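Local coordinates for long form salivary protein D7L (Phlebotomus duboscqi, PDB 6MT7) that binds and sequesters cysteinyl leukotrienes and a thromboxane A2 analogue, countering the host response while female sand flies take blood, at residues 13-27 / 39-53. Numbering follows the deposited sequence.
With TRT (fragment of triton X-100), chain C.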
loop_
_atom_site.group_PDB
_atom_site.type_symbol
_atom_site.label_atom_id
_atom_site.label_comp_id
_atom_site.label_asym_id
_atom_site.label_seq_id
_atom_site.Cartn_x
_atom_site.Cartn_y
_atom_site.Cartn_z
ATOM N N TRP A 13 2.148 -0.801 -5.017
ATOM C CA TRP A 13 2.245 -1.680 -3.856
ATOM C C TRP A 13 0.875 -1.955 -3.252
ATOM O O TRP A 13 0.576 -3.094 -2.874
ATOM C CB TRP A 13 3.181 -1.091 -2.793
ATOM C CG TRP A 13 3.219 -1.947 -1.566
ATOM C CD1 TRP A 13 3.953 -3.083 -1.376
ATOM C CD2 TRP A 13 2.451 -1.759 -0.367
ATOM N NE1 TRP A 13 3.692 -3.614 -0.130
ATOM C CE2 TRP A 13 2.774 -2.818 0.507
ATOM C CE3 TRP A 13 1.522 -0.797 0.047
ATOM C CZ2 TRP A 13 2.206 -2.940 1.766
ATOM C CZ3 TRP A 13 0.964 -0.916 1.305
ATOM C CH2 TRP A 13 1.307 -1.985 2.147
ATOM N N ALA A 14 0.018 -0.933 -3.175
ATOM C CA ALA A 14 -1.317 -1.128 -2.609
ATOM C C ALA A 14 -2.140 -2.105 -3.447
ATOM O O ALA A 14 -2.752 -3.038 -2.907
ATOM C CB ALA A 14 -2.038 0.220 -2.484
ATOM N N PHE A 15 -2.172 -1.910 -4.773
ATOM C CA PHE A 15 -2.914 -2.839 -5.627
ATOM C C PHE A 15 -2.378 -4.259 -5.489
ATOM O O PHE A 15 -3.136 -5.218 -5.293
ATOM C CB PHE A 15 -2.827 -2.416 -7.093
ATOM C CG PHE A 15 -3.523 -1.131 -7.410
ATOM C CD1 PHE A 15 -4.885 -0.972 -7.173
ATOM C CD2 PHE A 15 -2.815 -0.088 -7.986
ATOM C CE1 PHE A 15 -5.524 0.223 -7.495
ATOM C CE2 PHE A 15 -3.445 1.103 -8.308
ATOM C CZ PHE A 15 -4.790 1.264 -8.060
ATOM N N ARG A 16 -1.067 -4.416 -5.605
ATOM C CA ARG A 16 -0.499 -5.757 -5.659
ATOM C C ARG A 16 -0.634 -6.472 -4.322
ATOM O O ARG A 16 -0.970 -7.663 -4.279
ATOM C CB ARG A 16 0.963 -5.675 -6.088
ATOM C CG ARG A 16 1.157 -5.147 -7.518
ATOM C CD ARG A 16 0.822 -6.219 -8.572
ATOM N NE ARG A 16 1.675 -7.398 -8.428
ATOM C CZ ARG A 16 1.216 -8.646 -8.348
ATOM N NH1 ARG A 16 -0.090 -8.877 -8.408
ATOM N NH2 ARG A 16 2.060 -9.666 -8.209
ATOM N N THR A 17 -0.388 -5.763 -3.220
ATOM C CA THR A 17 -0.520 -6.387 -1.906
ATOM C C THR A 17 -1.946 -6.865 -1.673
ATOM O O THR A 17 -2.166 -7.993 -1.199
ATOM C CB THR A 17 -0.083 -5.394 -0.829
ATOM O OG1 THR A 17 1.313 -5.126 -1.001
ATOM C CG2 THR A 17 -0.335 -5.930 0.590
ATOM N N CYS A 18 -2.927 -6.033 -2.022
ATOM C CA CYS A 18 -4.316 -6.433 -1.837
ATOM C C CYS A 18 -4.713 -7.582 -2.759
ATOM O O CYS A 18 -5.535 -8.422 -2.370
ATOM C CB CYS A 18 -5.215 -5.217 -2.041
ATOM S SG CYS A 18 -4.940 -4.066 -0.673
ATOM N N GLN A 19 -4.165 -7.623 -3.979
ATOM C CA GLN A 19 -4.416 -8.756 -4.867
ATOM C C GLN A 19 -3.843 -10.038 -4.291
ATOM O O GLN A 19 -4.454 -11.111 -4.407
ATOM C CB GLN A 19 -3.812 -8.488 -6.237
ATOM C CG GLN A 19 -4.617 -7.516 -7.065
ATOM C CD GLN A 19 -3.814 -6.976 -8.227
ATOM O OE1 GLN A 19 -2.817 -7.577 -8.645
ATOM N NE2 GLN A 19 -4.231 -5.829 -8.747
ATOM N N ARG A 20 -2.665 -9.956 -3.670
ATOM C CA ARG A 20 -2.109 -11.158 -3.061
ATOM C C ARG A 20 -2.938 -11.609 -1.869
ATOM O O ARG A 20 -3.082 -12.813 -1.632
ATOM C CB ARG A 20 -0.658 -10.914 -2.655
ATOM C CG ARG A 20 0.279 -10.858 -3.859
ATOM C CD ARG A 20 1.685 -11.172 -3.455
ATOM N NE ARG A 20 2.635 -11.020 -4.550
ATOM C CZ ARG A 20 3.000 -12.002 -5.365
ATOM N NH1 ARG A 20 2.478 -13.216 -5.211
ATOM N NH2 ARG A 20 3.901 -11.773 -6.314
ATOM N N GLN A 21 -3.503 -10.671 -1.118
ATOM C CA GLN A 21 -4.319 -11.055 0.021
ATOM C C GLN A 21 -5.661 -11.652 -0.388
ATOM O O GLN A 21 -6.327 -12.256 0.458
ATOM C CB GLN A 21 -4.492 -9.849 0.949
ATOM C CG GLN A 21 -3.124 -9.444 1.523
ATOM C CD GLN A 21 -3.148 -8.314 2.535
ATOM O OE1 GLN A 21 -4.198 -7.719 2.827
ATOM N NE2 GLN A 21 -1.971 -8.007 3.078
ATOM N N SER A 22 -6.056 -11.535 -1.655
ATOM C CA SER A 22 -7.281 -12.148 -2.169
ATOM C C SER A 22 -6.996 -12.966 -3.422
ATOM O O SER A 22 -7.788 -12.978 -4.365
ATOM C CB SER A 22 -8.350 -11.097 -2.473
ATOM O OG SER A 22 -8.700 -10.341 -1.317
ATOM N N GLU A 23 -5.874 -13.679 -3.450
ATOM C CA GLU A 23 -5.414 -14.257 -4.713
ATOM C C GLU A 23 -6.287 -15.408 -5.204
ATOM O O GLU A 23 -6.206 -15.759 -6.387
ATOM C CB GLU A 23 -3.972 -14.735 -4.573
ATOM C CG GLU A 23 -3.780 -15.822 -3.524
ATOM C CD GLU A 23 -2.325 -16.175 -3.337
ATOM O OE1 GLU A 23 -1.505 -15.688 -4.145
ATOM O OE2 GLU A 23 -1.998 -16.923 -2.383
ATOM N N GLY A 24 -7.102 -16.005 -4.335
ATOM C CA GLY A 24 -8.033 -17.048 -4.722
ATOM C C GLY A 24 -9.394 -16.559 -5.167
ATOM O O GLY A 24 -10.305 -17.371 -5.375
ATOM N N ALA A 25 -9.564 -15.247 -5.329
ATOM C CA ALA A 25 -10.865 -14.684 -5.656
ATOM C C ALA A 25 -11.289 -15.014 -7.079
ATOM O O ALA A 25 -10.486 -14.956 -8.016
ATOM C CB ALA A 25 -10.839 -13.167 -5.482
ATOM N N LYS A 26 -12.589 -15.299 -7.237
ATOM C CA LYS A 26 -13.158 -15.569 -8.554
ATOM C C LYS A 26 -12.938 -14.407 -9.523
ATOM O O LYS A 26 -12.737 -14.616 -10.729
ATOM C CB LYS A 26 -14.652 -15.850 -8.403
ATOM C CG LYS A 26 -15.284 -16.473 -9.620
ATOM C CD LYS A 26 -15.069 -17.962 -9.592
ATOM C CE LYS A 26 -16.018 -18.669 -10.524
ATOM N NZ LYS A 26 -15.529 -20.040 -10.766
ATOM N N SER A 27 -12.985 -13.177 -9.020
ATOM C CA SER A 27 -12.963 -12.000 -9.876
ATOM C C SER A 27 -11.576 -11.400 -10.051
ATOM O O SER A 27 -11.465 -10.313 -10.634
ATOM C CB SER A 27 -13.930 -10.940 -9.340
ATOM O OG SER A 27 -15.272 -11.384 -9.462
ATOM N N ASP A 39 -19.229 -8.718 -5.813
ATOM C CA ASP A 39 -19.117 -9.930 -5.008
ATOM C C ASP A 39 -18.258 -9.654 -3.782
ATOM O O ASP A 39 -17.533 -8.664 -3.716
ATOM C CB ASP A 39 -18.583 -11.148 -5.807
ATOM C CG ASP A 39 -17.252 -10.895 -6.516
ATOM O OD1 ASP A 39 -16.282 -10.425 -5.876
ATOM O OD2 ASP A 39 -17.161 -11.235 -7.716
ATOM N N GLU A 40 -18.389 -10.536 -2.786
ATOM C CA GLU A 40 -17.792 -10.287 -1.476
ATOM C C GLU A 40 -16.281 -10.112 -1.554
ATOM O O GLU A 40 -15.724 -9.220 -0.905
ATOM C CB GLU A 40 -18.146 -11.429 -0.517
ATOM C CG GLU A 40 -17.575 -11.249 0.893
ATOM C CD GLU A 40 -18.104 -12.316 1.842
ATOM O OE1 GLU A 40 -19.250 -12.759 1.633
ATOM O OE2 GLU A 40 -17.380 -12.716 2.767
ATOM N N ASP A 41 -15.586 -10.960 -2.321
ATOM C CA ASP A 41 -14.132 -10.826 -2.376
ATOM C C ASP A 41 -13.727 -9.497 -3.007
ATOM O O ASP A 41 -12.753 -8.867 -2.569
ATOM C CB ASP A 41 -13.513 -12.009 -3.122
ATOM C CG ASP A 41 -13.427 -13.256 -2.249
ATOM O OD1 ASP A 41 -13.655 -13.132 -1.026
ATOM O OD2 ASP A 41 -13.132 -14.339 -2.777
ATOM N N THR A 42 -14.479 -9.038 -4.011
ATOM C CA THR A 42 -14.195 -7.725 -4.593
ATOM C C THR A 42 -14.482 -6.605 -3.597
ATOM O O THR A 42 -13.735 -5.619 -3.526
ATOM C CB THR A 42 -15.013 -7.503 -5.868
ATOM O OG1 THR A 42 -14.728 -8.531 -6.816
ATOM C CG2 THR A 42 -14.660 -6.162 -6.508
ATOM N N HIS A 43 -15.562 -6.728 -2.819
ATOM C CA HIS A 43 -15.815 -5.738 -1.774
ATOM C C HIS A 43 -14.600 -5.594 -0.872
ATOM O O HIS A 43 -14.161 -4.481 -0.582
ATOM C CB HIS A 43 -17.029 -6.115 -0.920
ATOM C CG HIS A 43 -18.296 -6.313 -1.695
ATOM N ND1 HIS A 43 -19.391 -6.962 -1.165
ATOM C CD2 HIS A 43 -18.645 -5.952 -2.953
ATOM C CE1 HIS A 43 -20.360 -6.992 -2.062
ATOM N NE2 HIS A 43 -19.932 -6.389 -3.158
ATOM N N CYS A 44 -14.054 -6.717 -0.397
ATOM C CA CYS A 44 -12.962 -6.613 0.560
ATOM C C CYS A 44 -11.652 -6.241 -0.111
ATOM O O CYS A 44 -10.813 -5.579 0.511
ATOM C CB CYS A 44 -12.827 -7.914 1.352
ATOM S SG CYS A 44 -14.191 -8.064 2.558
ATOM N N TYR A 45 -11.482 -6.603 -1.383
ATOM C CA TYR A 45 -10.337 -6.111 -2.144
ATOM C C TYR A 45 -10.363 -4.585 -2.249
ATOM O O TYR A 45 -9.326 -3.917 -2.088
ATOM C CB TYR A 45 -10.341 -6.761 -3.531
ATOM C CG TYR A 45 -9.350 -6.170 -4.507
ATOM C CD1 TYR A 45 -7.984 -6.282 -4.285
ATOM C CD2 TYR A 45 -9.788 -5.520 -5.655
ATOM C CE1 TYR A 45 -7.061 -5.742 -5.181
ATOM C CE2 TYR A 45 -8.874 -4.972 -6.556
ATOM C CZ TYR A 45 -7.520 -5.092 -6.316
ATOM O OH TYR A 45 -6.627 -4.548 -7.212
ATOM N N VAL A 46 -11.548 -4.017 -2.493
ATOM C CA VAL A 46 -11.686 -2.569 -2.636
ATOM C C VAL A 46 -11.382 -1.871 -1.312
ATOM O O VAL A 46 -10.637 -0.885 -1.263
ATOM C CB VAL A 46 -13.093 -2.228 -3.169
ATOM C CG1 VAL A 46 -13.427 -0.744 -2.935
ATOM C CG2 VAL A 46 -13.185 -2.592 -4.675
ATOM N N LYS A 47 -11.940 -2.380 -0.209
ATOM C CA LYS A 47 -11.603 -1.820 1.097
ATOM C C LYS A 47 -10.102 -1.887 1.357
ATOM O O LYS A 47 -9.500 -0.918 1.835
ATOM C CB LYS A 47 -12.341 -2.563 2.206
ATOM C CG LYS A 47 -12.001 -2.020 3.571
ATOM C CD LYS A 47 -12.774 -2.722 4.684
ATOM C CE LYS A 47 -12.429 -2.127 6.047
ATOM N NZ LYS A 47 -13.002 -2.950 7.166
ATOM N N CYS A 48 -9.488 -3.032 1.050
ATOM C CA CYS A 48 -8.052 -3.203 1.253
ATOM C C CYS A 48 -7.261 -2.143 0.502
ATOM O O CYS A 48 -6.302 -1.577 1.044
ATOM C CB CYS A 48 -7.628 -4.605 0.796
ATOM S SG CYS A 48 -5.837 -5.027 0.918
ATOM N N VAL A 49 -7.636 -1.868 -0.752
ATOM C CA VAL A 49 -6.860 -0.918 -1.546
ATOM C C VAL A 49 -7.016 0.495 -0.993
ATOM O O VAL A 49 -6.029 1.231 -0.863
ATOM C CB VAL A 49 -7.250 -0.989 -3.034
ATOM C CG1 VAL A 49 -6.549 0.116 -3.817
ATOM C CG2 VAL A 49 -6.879 -2.353 -3.624
ATOM N N TRP A 50 -8.244 0.900 -0.652
ATOM C CA TRP A 50 -8.419 2.211 -0.019
ATOM C C TRP A 50 -7.539 2.327 1.216
ATOM O O TRP A 50 -6.863 3.345 1.422
ATOM C CB TRP A 50 -9.875 2.440 0.384
ATOM C CG TRP A 50 -10.838 2.820 -0.691
ATOM C CD1 TRP A 50 -11.966 2.133 -1.046
ATOM C CD2 TRP A 50 -10.813 3.999 -1.512
ATOM N NE1 TRP A 50 -12.631 2.797 -2.046
ATOM C CE2 TRP A 50 -11.947 3.947 -2.349
ATOM C CE3 TRP A 50 -9.941 5.090 -1.621
ATOM C CZ2 TRP A 50 -12.230 4.943 -3.293
ATOM C CZ3 TRP A 50 -10.223 6.075 -2.565
ATOM C CH2 TRP A 50 -11.361 5.993 -3.382
ATOM N N LEU A 51 -7.517 1.276 2.039
ATOM C CA LEU A 51 -6.713 1.284 3.257
ATOM C C LEU A 51 -5.225 1.355 2.930
ATOM O O LEU A 51 -4.482 2.151 3.520
ATOM C CB LEU A 51 -7.019 0.030 4.085
ATOM C CG LEU A 51 -6.153 -0.258 5.317
ATOM C CD1 LEU A 51 -6.374 0.784 6.388
ATOM C CD2 LEU A 51 -6.452 -1.670 5.858
ATOM N N HIS A 52 -4.770 0.522 1.992
ATOM C CA HIS A 52 -3.343 0.435 1.717
ATOM C C HIS A 52 -2.819 1.619 0.915
ATOM O O HIS A 52 -1.595 1.823 0.864
ATOM C CB HIS A 52 -3.034 -0.889 1.012
ATOM C CG HIS A 52 -3.025 -2.058 1.948
ATOM N ND1 HIS A 52 -4.162 -2.505 2.583
ATOM C CD2 HIS A 52 -2.010 -2.840 2.395
ATOM C CE1 HIS A 52 -3.856 -3.522 3.369
ATOM N NE2 HIS A 52 -2.556 -3.750 3.267
ATOM N N LEU A 53 -3.709 2.402 0.294
ATOM C CA LEU A 53 -3.329 3.679 -0.298
ATOM C C LEU A 53 -3.194 4.792 0.732
ATOM O O LEU A 53 -2.731 5.883 0.378
ATOM C CB LEU A 53 -4.358 4.108 -1.345
ATOM C CG LEU A 53 -4.375 3.329 -2.665
ATOM C CD1 LEU A 53 -5.620 3.661 -3.471
ATOM C CD2 LEU A 53 -3.117 3.632 -3.470
HETATM C C25 TRT C . -0.009 -8.063 -12.805
HETATM O O24 TRT C . -0.247 -6.728 -12.372
HETATM C C23 TRT C . -1.633 -6.393 -12.296
HETATM C C22 TRT C . -1.742 -5.111 -11.480
HETATM O O21 TRT C . -3.060 -4.560 -11.500
HETATM C C20 TRT C . -3.041 -3.334 -10.778
HETATM C C19 TRT C . -4.378 -2.633 -10.932
HETATM O O18 TRT C . -5.273 -3.113 -9.933
HETATM C C17 TRT C . -6.520 -3.422 -10.520
HETATM C C16 TRT C . -7.553 -2.375 -10.155
HETATM O O15 TRT C . -8.083 -2.614 -8.847
HETATM C C12 TRT C . -8.701 -1.576 -8.173
HETATM C C13 TRT C . -9.283 -0.527 -8.876
HETATM C C14 TRT C . -9.906 0.525 -8.194
HETATM C C11 TRT C . -8.740 -1.570 -6.785
HETATM C C10 TRT C . -9.362 -0.527 -6.106
HETATM C C9 TRT C . -9.946 0.527 -6.797
HETATM C C6 TRT C . -10.598 1.638 -6.027
HETATM C C8 TRT C . -12.099 1.384 -6.101
HETATM C C7 TRT C . -10.190 1.552 -4.560
HETATM C C5 TRT C . -10.301 3.006 -6.682
HETATM C C1 TRT C . -8.922 3.700 -6.609
HETATM C C2 TRT C . -7.710 2.796 -6.801
HETATM C C4 TRT C . -8.890 4.743 -7.719
HETATM C C3 TRT C . -8.708 4.481 -5.319
HETATM O O HOH W 1 -1.047 -5.761 4.394
HETATM O O HOH W 2 -11.131 -10.198 -0.933
HETATM O O HOH W 3 -14.456 -14.856 -4.841
HETATM O O HOH W 4 -14.274 -12.531 -6.424
#
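His52, Tyr45 and Cys18 bury the most surface where helix 13-21 meets helix 40-52; the axes of the two helical segments approach to 8.6 Å and run at 143°, nearer antiparallel than parallel. Cys18 is a knob among Tyr45, Cys48, Val49 and His52, and its SG is bonded covalently to Cys48 SG (2.1 Å), an interhelical disulfide of the odorant-binding-protein family fold. Cys18 SG also lies over the face of the His52 imidazole, 4.0 Å from the ring centroid. His52 answers as a knob among Ala14, Thr17, Cys18 and Gln21. Two bonds fix its rotation: ND1 donates to Cys48 O of its own helix, and NE2 shares a hydrogen bond with a water that accepts from Gln21 NE2. Trp13 CH2 closes on the imidazole edge at His52 CD2 (3.4 Å), and Phe177 meets the same ring edge-to-face.

Tyr45 works on the pocket side. A trans chi1 (170°) swings its ring across to helix 13-21, CE1 packing on Cys18 CB (3.7 Å). Gln19 runs alongside, pointing the same way, and its NE2 donates almost straight to Tyr45 OH (3.1 Å, 169°), the oxygen lying in the amide plane. The same hydroxyl, Tyr45 OH, donates in turn to ether O15 of the bound Triton fragment (2.9 Å), while Gln19 NE2 also donates to O21. Tyr45 probably also contacts thromboxane A2, as in related D7 proteins.

At the far end Ser27 OG donates to the syn lone pair of Asp39 OD2 (2.6 Å), while OD1 N-caps helix 40-52 through Thr42 N. Helix 28-32 follows Ser27, stacking Trp31 on Tyr45, and helix 94-106 is tied to helix 40-52 by the Cys44–Cys94 disulfide.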